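Local coordinates for primase X domain-containing protein (Sulfolobus solfataricus, PDB 4WYH), which is a noncatalytic subunit of the archaeal eukaryotic-type primase, needed for efficient synthesis of the primers used in DNA replication, at residues Lys37-Leu43 / Glu121-Leu126; Gln44-Phe50 / Asp115-Glu121; Ser56-Asn61 / Val98-Leu104. All blocks are in the same frame, centred on the assembly; numbering follows the deposited sequence.

Contact 1 (Lys37-Leu43 / Glu121-Leu126)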
loop_
_atom_site.group_PDB
_atom_site.type_symbol
_atom_site.label_atom_id
_atom_site.label_comp_id
_atom_site.label_asym_id
_atom_site.label_seq_id
_atom_site.Cartn_x
_atom_site.Cartn_y
_atom_site.Cartn_z
ATOM N N LYS A 37 9.062 -0.154 -4.068
ATOM C CA LYS A 37 8.954 -0.286 -5.504
ATOM C C LYS A 37 7.526 -0.202 -6.023
ATOM O O LYS A 37 7.265 0.430 -7.009
ATOM C CB LYS A 37 9.570 -1.614 -5.948
ATOM C CG LYS A 37 10.180 -1.512 -7.329
ATOM C CD LYS A 37 11.045 -0.248 -7.426
ATOM C CE LYS A 37 11.850 -0.088 -8.712
ATOM N NZ LYS A 37 12.492 1.273 -8.606
ATOM N N VAL A 38 6.620 -0.926 -5.390
ATOM C CA VAL A 38 5.221 -0.899 -5.739
ATOM C C VAL A 38 4.696 0.530 -5.546
ATOM O O VAL A 38 3.980 1.054 -6.428
ATOM C CB VAL A 38 4.375 -1.909 -4.922
ATOM C CG1 VAL A 38 2.906 -1.794 -5.274
ATOM C CG2 VAL A 38 4.810 -3.347 -5.245
ATOM N N LEU A 39 5.058 1.162 -4.431
ATOM C CA LEU A 39 4.599 2.485 -4.196
ATOM C C LEU A 39 5.022 3.432 -5.308
ATOM O O LEU A 39 4.275 4.328 -5.673
ATOM C CB LEU A 39 5.069 3.047 -2.869
ATOM C CG LEU A 39 4.275 2.664 -1.648
ATOM C CD1 LEU A 39 5.136 2.971 -0.444
ATOM C CD2 LEU A 39 2.924 3.325 -1.485
ATOM N N GLU A 40 6.227 3.209 -5.821
ATOM C CA GLU A 40 6.758 4.030 -6.898
ATOM C C GLU A 40 6.031 3.827 -8.221
ATOM O O GLU A 40 5.854 4.783 -8.939
ATOM C CB GLU A 40 8.201 3.687 -7.134
ATOM C CG GLU A 40 8.802 4.491 -8.255
ATOM C CD GLU A 40 10.209 4.098 -8.528
ATOM O OE1 GLU A 40 10.568 2.962 -8.124
ATOM O OE2 GLU A 40 10.932 4.936 -9.131
ATOM N N MET A 41 5.658 2.581 -8.530
ATOM C CA MET A 41 5.173 2.211 -9.856
ATOM C C MET A 41 3.660 2.208 -10.021
ATOM O O MET A 41 3.152 2.558 -11.067
ATOM C CB MET A 41 5.773 0.883 -10.258
ATOM C CG MET A 41 7.299 0.856 -10.237
ATOM S SD MET A 41 8.059 1.949 -11.468
ATOM C CE MET A 41 6.996 1.722 -12.913
ATOM N N GLY A 42 2.951 1.806 -8.966
ATOM C CA GLY A 42 1.525 1.800 -8.948
ATOM C C GLY A 42 0.958 0.420 -9.238
ATOM O O GLY A 42 1.661 -0.475 -9.702
ATOM N N LEU A 43 -0.293 0.239 -8.871
ATOM C CA LEU A 43 -1.026 -0.980 -9.154
ATOM C C LEU A 43 -2.321 -0.615 -9.921
ATOM O O LEU A 43 -2.479 0.526 -10.441
ATOM C CB LEU A 43 -1.343 -1.761 -7.854
ATOM C CG LEU A 43 -0.149 -2.261 -7.006
ATOM C CD1 LEU A 43 -0.620 -2.949 -5.708
ATOM C CD2 LEU A 43 0.781 -3.171 -7.790
ATOM N N GLU A 121 -0.621 -8.327 -9.469
ATOM C CA GLU A 121 -0.325 -6.948 -9.778
ATOM C C GLU A 121 1.063 -6.497 -9.209
ATOM O O GLU A 121 1.821 -5.753 -9.848
ATOM C CB GLU A 121 -1.478 -6.056 -9.342
ATOM C CG GLU A 121 -2.789 -6.306 -10.100
ATOM C CD GLU A 121 -3.856 -5.258 -9.805
ATOM O OE1 GLU A 121 -3.657 -4.438 -8.902
ATOM O OE2 GLU A 121 -4.863 -5.269 -10.497
ATOM N N ILE A 122 1.356 -6.953 -7.992
ATOM C CA ILE A 122 2.615 -6.669 -7.287
ATOM C C ILE A 122 3.804 -7.280 -8.024
ATOM O O ILE A 122 4.759 -6.610 -8.359
ATOM C CB ILE A 122 2.539 -7.231 -5.853
ATOM C CG1 ILE A 122 1.604 -6.361 -5.006
ATOM C CG2 ILE A 122 3.917 -7.321 -5.202
ATOM C CD1 ILE A 122 1.264 -6.983 -3.670
ATOM N N ILE A 123 3.709 -8.573 -8.235
ATOM C CA ILE A 123 4.736 -9.337 -8.903
ATOM C C ILE A 123 5.034 -8.771 -10.279
ATOM O O ILE A 123 6.179 -8.725 -10.682
ATOM C CB ILE A 123 4.253 -10.810 -9.042
ATOM C CG1 ILE A 123 4.273 -11.534 -7.732
ATOM C CG2 ILE A 123 5.056 -11.585 -10.044
ATOM C CD1 ILE A 123 5.505 -11.362 -6.923
ATOM N N ARG A 124 3.992 -8.393 -11.015
ATOM C CA ARG A 124 4.142 -7.893 -12.409
ATOM C C ARG A 124 4.929 -6.612 -12.439
ATOM O O ARG A 124 5.788 -6.425 -13.351
ATOM C CB ARG A 124 2.797 -7.718 -13.105
ATOM C CG ARG A 124 2.206 -9.101 -13.393
ATOM C CD ARG A 124 0.797 -9.024 -13.959
ATOM N NE ARG A 124 0.262 -10.351 -14.318
ATOM C CZ ARG A 124 -1.041 -10.634 -14.399
ATOM N NH1 ARG A 124 -1.927 -9.684 -14.153
ATOM N NH2 ARG A 124 -1.464 -11.859 -14.721
ATOM N N VAL A 125 4.716 -5.788 -11.398
ATOM C CA VAL A 125 5.543 -4.582 -11.223
ATOM C C VAL A 125 6.978 -4.922 -10.860
ATOM O O VAL A 125 7.905 -4.315 -11.380
ATOM C CB VAL A 125 4.936 -3.671 -10.117
ATOM C CG1 VAL A 125 5.928 -2.608 -9.618
ATOM C CG2 VAL A 125 3.672 -3.059 -10.648
ATOM N N LEU A 126 7.162 -5.863 -9.926
ATOM C CA LEU A 126 8.515 -6.218 -9.453
ATOM C C LEU A 126 9.280 -6.852 -10.613
ATOM O O LEU A 126 10.490 -6.575 -10.821
ATOM C CB LEU A 126 8.437 -7.162 -8.267
ATOM C CG LEU A 126 7.715 -6.606 -7.047
ATOM C CD1 LEU A 126 7.751 -7.666 -5.955
ATOM C CD2 LEU A 126 8.360 -5.287 -6.638
#

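Contact 2 (Gln44-Phe50 / Asp115-Glu121)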
loop_
_atom_site.group_PDB
_atom_site.type_symbol
_atom_site.label_atom_id
_atom_site.label_comp_id
_atom_site.label_asym_id
_atom_site.label_seq_id
_atom_site.Cartn_x
_atom_site.Cartn_y
_atom_site.Cartn_z
ATOM N N GLN A 44 -3.244 -1.571 -9.939
ATOM C CA GLN A 44 -4.375 -1.464 -10.815
ATOM C C GLN A 44 -5.718 -1.691 -10.091
ATOM O O GLN A 44 -6.262 -0.745 -9.624
ATOM C CB GLN A 44 -4.151 -2.329 -12.044
ATOM C CG GLN A 44 -5.196 -2.157 -13.113
ATOM C CD GLN A 44 -4.808 -2.776 -14.447
ATOM O OE1 GLN A 44 -5.140 -2.236 -15.492
ATOM N NE2 GLN A 44 -4.099 -3.879 -14.427
ATOM N N ASP A 45 -6.292 -2.877 -10.136
ATOM C CA ASP A 45 -7.520 -3.170 -9.425
ATOM C C ASP A 45 -7.345 -3.382 -7.924
ATOM O O ASP A 45 -8.305 -3.359 -7.199
ATOM C CB ASP A 45 -8.168 -4.409 -10.007
ATOM C CG ASP A 45 -8.568 -4.231 -11.516
ATOM O OD1 ASP A 45 -8.678 -3.082 -12.014
ATOM O OD2 ASP A 45 -8.719 -5.285 -12.149
ATOM N N SER A 46 -6.108 -3.574 -7.457
ATOM C CA SER A 46 -5.863 -3.905 -6.092
ATOM C C SER A 46 -5.351 -2.741 -5.254
ATOM O O SER A 46 -4.953 -2.964 -4.149
ATOM C CB SER A 46 -4.915 -5.101 -6.013
ATOM O OG SER A 46 -3.611 -4.731 -6.337
ATOM N N ARG A 47 -5.333 -1.512 -5.797
ATOM C CA ARG A 47 -4.769 -0.317 -5.117
ATOM C C ARG A 47 -5.272 -0.066 -3.745
ATOM O O ARG A 47 -4.462 0.142 -2.852
ATOM C CB ARG A 47 -4.975 0.966 -5.935
ATOM C CG ARG A 47 -4.044 1.094 -7.089
ATOM C CD ARG A 47 -4.460 2.245 -8.012
ATOM N NE ARG A 47 -5.773 2.001 -8.611
ATOM C CZ ARG A 47 -6.482 2.945 -9.196
ATOM N NH1 ARG A 47 -6.036 4.222 -9.276
ATOM N NH2 ARG A 47 -7.624 2.617 -9.734
ATOM N N LYS A 48 -6.601 -0.120 -3.545
ATOM C CA LYS A 48 -7.141 0.193 -2.247
ATOM C C LYS A 48 -6.797 -0.885 -1.220
ATOM O O LYS A 48 -6.344 -0.609 -0.151
ATOM C CB LYS A 48 -8.638 0.490 -2.344
ATOM C CG LYS A 48 -8.888 1.892 -2.874
ATOM C CD LYS A 48 -10.377 2.144 -2.994
ATOM C CE LYS A 48 -10.588 3.442 -3.729
ATOM N NZ LYS A 48 -12.045 3.705 -3.901
ATOM N N ARG A 49 -6.920 -2.141 -1.602
ATOM C CA ARG A 49 -6.503 -3.223 -0.703
ATOM C C ARG A 49 -4.995 -3.184 -0.375
ATOM O O ARG A 49 -4.629 -3.394 0.773
ATOM C CB ARG A 49 -6.857 -4.575 -1.353
ATOM C CG ARG A 49 -8.344 -4.721 -1.515
ATOM C CD ARG A 49 -8.740 -6.188 -1.750
ATOM N NE ARG A 49 -7.936 -6.856 -2.778
ATOM C CZ ARG A 49 -8.270 -6.917 -4.046
ATOM N NH1 ARG A 49 -9.320 -6.272 -4.452
ATOM N NH2 ARG A 49 -7.523 -7.584 -4.926
ATOM N N PHE A 50 -4.142 -2.857 -1.348
ATOM C CA PHE A 50 -2.688 -2.735 -1.126
ATOM C C PHE A 50 -2.473 -1.639 -0.115
ATOM O O PHE A 50 -1.722 -1.798 0.795
ATOM C CB PHE A 50 -1.961 -2.402 -2.414
ATOM C CG PHE A 50 -0.457 -2.288 -2.251
ATOM C CD1 PHE A 50 0.279 -3.410 -1.994
ATOM C CD2 PHE A 50 0.170 -1.072 -2.253
ATOM C CE1 PHE A 50 1.634 -3.343 -1.838
ATOM C CE2 PHE A 50 1.556 -0.995 -2.080
ATOM C CZ PHE A 50 2.268 -2.139 -1.859
ATOM N N ASP A 115 -4.925 -13.276 -1.693
ATOM C CA ASP A 115 -5.275 -12.259 -2.669
ATOM C C ASP A 115 -4.381 -12.378 -3.882
ATOM O O ASP A 115 -3.499 -11.578 -4.098
ATOM C CB ASP A 115 -5.201 -10.897 -2.000
ATOM C CG ASP A 115 -5.826 -9.764 -2.813
ATOM O OD1 ASP A 115 -6.170 -9.867 -4.012
ATOM O OD2 ASP A 115 -5.919 -8.687 -2.174
ATOM N N LYS A 116 -4.641 -13.397 -4.677
ATOM C CA LYS A 116 -3.882 -13.585 -5.906
ATOM C C LYS A 116 -4.045 -12.456 -6.879
ATOM O O LYS A 116 -3.147 -12.199 -7.619
ATOM C CB LYS A 116 -4.193 -14.924 -6.537
ATOM C CG LYS A 116 -3.777 -16.126 -5.705
ATOM C CD LYS A 116 -4.312 -17.425 -6.272
ATOM C CE LYS A 116 -3.598 -18.604 -5.632
ATOM N NZ LYS A 116 -3.575 -18.563 -4.164
ATOM N N GLU A 117 -5.172 -11.772 -6.900
ATOM C CA GLU A 117 -5.301 -10.603 -7.802
ATOM C C GLU A 117 -4.238 -9.554 -7.486
ATOM O O GLU A 117 -3.516 -9.075 -8.346
ATOM C CB GLU A 117 -6.729 -10.029 -7.758
ATOM C CG GLU A 117 -6.875 -8.755 -8.588
ATOM C CD GLU A 117 -8.253 -8.129 -8.470
ATOM O OE1 GLU A 117 -8.466 -7.361 -7.545
ATOM O OE2 GLU A 117 -9.097 -8.360 -9.351
ATOM N N MET A 118 -4.128 -9.218 -6.209
ATOM C CA MET A 118 -3.157 -8.240 -5.781
ATOM C C MET A 118 -1.751 -8.809 -5.985
ATOM O O MET A 118 -0.799 -8.115 -6.360
ATOM C CB MET A 118 -3.384 -7.899 -4.304
ATOM C CG MET A 118 -2.293 -7.016 -3.682
ATOM S SD MET A 118 -2.690 -6.447 -2.016
ATOM C CE MET A 118 -1.201 -6.808 -1.205
ATOM N N TYR A 119 -1.583 -10.087 -5.696
ATOM C CA TYR A 119 -0.253 -10.703 -5.787
ATOM C C TYR A 119 0.235 -10.549 -7.224
ATOM O O TYR A 119 1.343 -10.155 -7.449
ATOM C CB TYR A 119 -0.303 -12.162 -5.436
ATOM C CG TYR A 119 1.008 -12.814 -5.300
ATOM C CD1 TYR A 119 1.790 -12.603 -4.200
ATOM C CD2 TYR A 119 1.461 -13.705 -6.301
ATOM C CE1 TYR A 119 3.035 -13.226 -4.084
ATOM C CE2 TYR A 119 2.671 -14.359 -6.163
ATOM C CZ TYR A 119 3.446 -14.107 -5.043
ATOM O OH TYR A 119 4.664 -14.738 -4.891
ATOM N N ASN A 120 -0.585 -10.919 -8.186
ATOM C CA ASN A 120 -0.162 -10.760 -9.584
ATOM C C ASN A 120 0.163 -9.296 -9.931
ATOM O O ASN A 120 1.109 -9.062 -10.583
ATOM C CB ASN A 120 -1.208 -11.317 -10.522
ATOM C CG ASN A 120 -1.168 -12.829 -10.581
ATOM O OD1 ASN A 120 -0.230 -13.446 -10.069
ATOM N ND2 ASN A 120 -2.159 -13.441 -11.165
ATOM N N GLU A 121 -0.621 -8.327 -9.469
ATOM C CA GLU A 121 -0.325 -6.948 -9.778
ATOM C C GLU A 121 1.063 -6.497 -9.209
ATOM O O GLU A 121 1.821 -5.753 -9.848
ATOM C CB GLU A 121 -1.478 -6.056 -9.342
ATOM C CG GLU A 121 -2.789 -6.306 -10.100
ATOM C CD GLU A 121 -3.856 -5.258 -9.805
ATOM O OE1 GLU A 121 -3.657 -4.438 -8.902
ATOM O OE2 GLU A 121 -4.863 -5.269 -10.497
HETATM O O HOH W 1 -8.224 -7.802 -12.034
#

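Contact 3 (Ser56-Asn61 / Val98-Leu104)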
loop_
_atom_site.group_PDB
_atom_site.type_symbol
_atom_site.label_atom_id
_atom_site.label_comp_id
_atom_site.label_asym_id
_atom_site.label_seq_id
_atom_site.Cartn_x
_atom_site.Cartn_y
_atom_site.Cartn_z
ATOM N N SER A 56 0.035 1.223 3.961
ATOM C CA SER A 56 -0.188 2.100 5.114
ATOM C C SER A 56 0.547 1.554 6.367
ATOM O O SER A 56 1.213 2.307 7.037
ATOM C CB SER A 56 -1.693 2.271 5.454
ATOM O OG SER A 56 -2.279 1.040 5.810
ATOM N N ARG A 57 0.421 0.249 6.608
ATOM C CA ARG A 57 1.054 -0.412 7.744
ATOM C C ARG A 57 2.574 -0.380 7.655
ATOM O O ARG A 57 3.233 -0.155 8.627
ATOM C CB ARG A 57 0.605 -1.841 7.770
ATOM C CG ARG A 57 -0.919 -2.023 7.747
ATOM C CD ARG A 57 -1.256 -3.472 7.924
ATOM N NE ARG A 57 -2.661 -3.705 7.906
ATOM C CZ ARG A 57 -3.217 -4.860 8.199
ATOM N NH1 ARG A 57 -2.455 -5.908 8.534
ATOM N NH2 ARG A 57 -4.539 -4.986 8.115
ATOM N N TYR A 58 3.130 -0.601 6.470
ATOM C CA TYR A 58 4.561 -0.456 6.296
ATOM C C TYR A 58 5.065 0.945 6.637
ATOM O O TYR A 58 6.003 1.148 7.418
ATOM C CB TYR A 58 4.904 -0.801 4.874
ATOM C CG TYR A 58 6.312 -0.441 4.453
ATOM C CD1 TYR A 58 7.387 -1.079 5.007
ATOM C CD2 TYR A 58 6.551 0.610 3.514
ATOM C CE1 TYR A 58 8.702 -0.724 4.637
ATOM C CE2 TYR A 58 7.851 0.988 3.147
ATOM C CZ TYR A 58 8.897 0.289 3.678
ATOM O OH TYR A 58 10.168 0.538 3.353
ATOM N N LEU A 59 4.453 1.939 6.017
ATOM C CA LEU A 59 4.853 3.302 6.199
ATOM C C LEU A 59 4.797 3.726 7.671
ATOM O O LEU A 59 5.741 4.269 8.226
ATOM C CB LEU A 59 3.966 4.214 5.327
ATOM C CG LEU A 59 4.165 4.116 3.813
ATOM C CD1 LEU A 59 3.135 4.992 3.113
ATOM C CD2 LEU A 59 5.585 4.539 3.528
ATOM N N VAL A 60 3.702 3.439 8.311
ATOM C CA VAL A 60 3.467 3.888 9.664
ATOM C C VAL A 60 4.225 3.059 10.724
ATOM O O VAL A 60 4.872 3.614 11.656
ATOM C CB VAL A 60 1.945 3.893 9.923
ATOM C CG1 VAL A 60 1.629 4.151 11.383
ATOM C CG2 VAL A 60 1.277 4.931 9.000
ATOM N N ASN A 61 4.170 1.746 10.593
ATOM C CA ASN A 61 4.584 0.878 11.692
ATOM C C ASN A 61 5.942 0.280 11.530
ATOM O O ASN A 61 6.582 -0.086 12.532
ATOM C CB ASN A 61 3.523 -0.202 11.931
ATOM C CG ASN A 61 2.251 0.386 12.504
ATOM O OD1 ASN A 61 2.245 1.446 13.172
ATOM N ND2 ASN A 61 1.139 -0.263 12.174
ATOM N N VAL A 98 -4.308 1.904 11.480
ATOM C CA VAL A 98 -3.154 0.992 11.467
ATOM C C VAL A 98 -2.139 1.416 12.472
ATOM O O VAL A 98 -1.462 0.553 13.071
ATOM C CB VAL A 98 -2.472 0.823 10.098
ATOM C CG1 VAL A 98 -3.440 0.319 9.078
ATOM C CG2 VAL A 98 -1.661 2.032 9.604
ATOM N N LYS A 99 -1.981 2.724 12.669
ATOM C CA LYS A 99 -1.080 3.234 13.707
ATOM C C LYS A 99 -1.545 2.850 15.086
ATOM O O LYS A 99 -0.723 2.468 15.934
ATOM C CB LYS A 99 -0.947 4.764 13.631
ATOM C CG LYS A 99 0.082 5.359 14.627
ATOM C CD LYS A 99 0.247 6.860 14.445
ATOM C CE LYS A 99 1.375 7.449 15.281
ATOM N NZ LYS A 99 2.738 7.118 14.744
ATOM N N LYS A 100 -2.826 3.009 15.348
ATOM C CA LYS A 100 -3.363 2.670 16.668
ATOM C C LYS A 100 -3.214 1.182 17.013
ATOM O O LYS A 100 -2.848 0.846 18.155
ATOM C CB LYS A 100 -4.836 3.078 16.765
ATOM C CG LYS A 100 -5.012 4.535 17.037
ATOM C CD LYS A 100 -6.287 4.863 17.783
ATOM C CE LYS A 100 -6.570 6.359 17.696
ATOM N NZ LYS A 100 -7.287 6.723 18.928
ATOM N N LYS A 101 -3.527 0.285 16.049
ATOM C CA LYS A 101 -3.490 -1.139 16.298
ATOM C C LYS A 101 -2.121 -1.775 16.088
ATOM O O LYS A 101 -1.903 -2.956 16.442
ATOM C CB LYS A 101 -4.607 -1.851 15.504
ATOM C CG LYS A 101 -6.036 -1.419 15.890
ATOM C CD LYS A 101 -7.127 -1.969 14.957
ATOM C CE LYS A 101 -7.363 -1.109 13.730
ATOM N NZ LYS A 101 -7.590 0.285 14.110
ATOM N N GLY A 102 -1.170 -1.014 15.574
ATOM C CA GLY A 102 0.134 -1.531 15.269
ATOM C C GLY A 102 0.158 -2.655 14.221
ATOM O O GLY A 102 1.000 -3.536 14.263
ATOM N N LEU A 103 -0.735 -2.605 13.263
ATOM C CA LEU A 103 -0.880 -3.691 12.309
ATOM C C LEU A 103 0.282 -3.752 11.390
ATOM O O LEU A 103 0.829 -2.719 11.007
ATOM C CB LEU A 103 -2.172 -3.567 11.522
ATOM C CG LEU A 103 -3.508 -3.482 12.239
ATOM C CD1 LEU A 103 -4.671 -3.516 11.280
ATOM C CD2 LEU A 103 -3.675 -4.514 13.311
ATOM N N LEU A 104 0.698 -4.991 11.095
ATOM C CA LEU A 104 1.813 -5.275 10.223
ATOM C C LEU A 104 1.430 -5.557 8.767
ATOM O O LEU A 104 0.438 -6.209 8.495
ATOM C CB LEU A 104 2.536 -6.512 10.703
ATOM C CG LEU A 104 3.101 -6.424 12.105
ATOM C CD1 LEU A 104 3.384 -7.846 12.620
ATOM C CD2 LEU A 104 4.363 -5.605 12.077
HETATM O O HOH W 2 1.913 2.249 15.853
#

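Contact 1 (Lys37-Leu43 / Glu121-Leu126)
V125 spreads its two methyl groups over the bend at the end of helix 33-41: CG1 lies 3.6 Å from M41 CB, while CG2 sits 3.4 Å from the carbonyl oxygen G42 O. The spread follows from the first torsion, which puts CG1 anti to the backbone N (chi1 164°) and CG2 beside it. Glycine suits position 42 because a side chain at these backbone angles would jam against the carbonyl O of M41. L43 lies against helix 116-128, L43 CD2 3.5 Å from E121 O and L43 CD1 4.1 Å from I122 CG1; V125 CG2, one turn on, also touches CD2. V38 adds a methyl contact, CG2 to I122 CG2 at 4.1 Å. At the edge K37 contributes the base of its side chain, CB being 3.9 Å from L126 CD2; a bend at chi2 (47°) carries NZ off to a salt bridge with E40 OE1. The two helix segments cross at nearly a right angle, 87°. No hydrogen bond joins them, and the E121 carboxylate is engaged by S46 and nearby backbone instead, so the junction depends on apolar fit, buried at V38, L43 and I122 and more open toward M41 and L126.

Contact 2 (Gln44-Phe50 / Asp115-Glu121)
E121 OE1 takes three hydrogen bonds: one from S46 OG to E121 OE1 at 2.6 Å, one from S46 N to E121 OE1 at 3.0 Å, and one from Q44 N, which approaches 58° above the carboxylate plane. S46 OG stands between its own backbone N and carbonyl carbon (chi1 74°), which puts it beside that oxygen. E121 OE2 offers its syn lone pair to D45 N at 2.8 Å. With both oxygens gripped, the carboxylate's rotation is fixed. If an alanine stood in place of E121, three backbone N-H groups and the serine hydroxyl would probably lose their common acceptor, and the turn much of its polar hold on helix 116-128. Farther along, R49 holds D115 side-on, NE to OD2 at 2.8 Å and NH2 to OD1 also at 2.8 Å. D115 is the N-cap of helix 116-128 as well, OD1 taking a second bond from M118 N. R49 NH2 gives an almost straight bond (168°) to E117 OE1 at 2.8 Å. A water bridges D45 OD2 and E117 OE2. Beneath this polar layer M118 CB rests 3.6 Å from S46 CB, where a small residue allows close approach, and M118 CE meets the F50 ring edge at CD1, 3.8 Å away. R49, D115 and E117 form a salt-bridge network that, with the E121 bonds, joins the starts of helices 47-63 and 116-128, beside D45, which is known to bind manganese, absent here.

Contact 3 (Ser56-Asn61 / Val98-Leu104)
R57 and N61, one helical turn apart, both set CG beside the backbone N and anti to the carbonyl carbon (chi1 -53° and -69°), which sends both side chains to the turn that ends helix 88-101. There the N61 amide spends both its N-H groups: ND2 bonds V98 O at 2.9 Å, nearly straight at 173°, and L103 O at 2.7 Å, each acceptor lying in the amide plane. The flip of the amide is thereby settled, and OD1 takes a water that also donates to K99 O. The extended chain of R57, straight from CG to NE, carries NH1 to L104 O at 2.9 Å, while L103 CD1 sits over one guanidinium face, 3.5 Å from NH2. Between these polar ties V98 enters as a knob among S56, R57, V60 and N61, its CG1 3.7 Å from R57 CG; the S56 hydroxyl bonds back to I51 O. V60 CG1 presses tightly on K99 CB at 3.5 Å. Glycine fits position 102, where phi is positive, and L103 N turns back to V98 O. The result is a helix end closed by a positive-phi glycine and a 6→1 bond, here held further by an asparagine and an arginine of helix 47-63.

From the N terminus, helix 33-41 opens the largest of the three loops, which contact 1 closes about eighty residues later on helix 116-128. The chain runs straight from L43 into contact 2, whose partner is the preceding part of the same late helix; E121 serves both. Contact 2 therefore closes a second loop within the first, and contact 3, between the later part of helix 47-63 and the end of helix 88-101, closes the innermost. None cross. F50 packs against V38, L43 and I122, welding contacts 1 and 2 into one core, whereas contact 3 lies across the chain's centre, its own centre about 19 Å from that of contact 2, reached through helix 47-63.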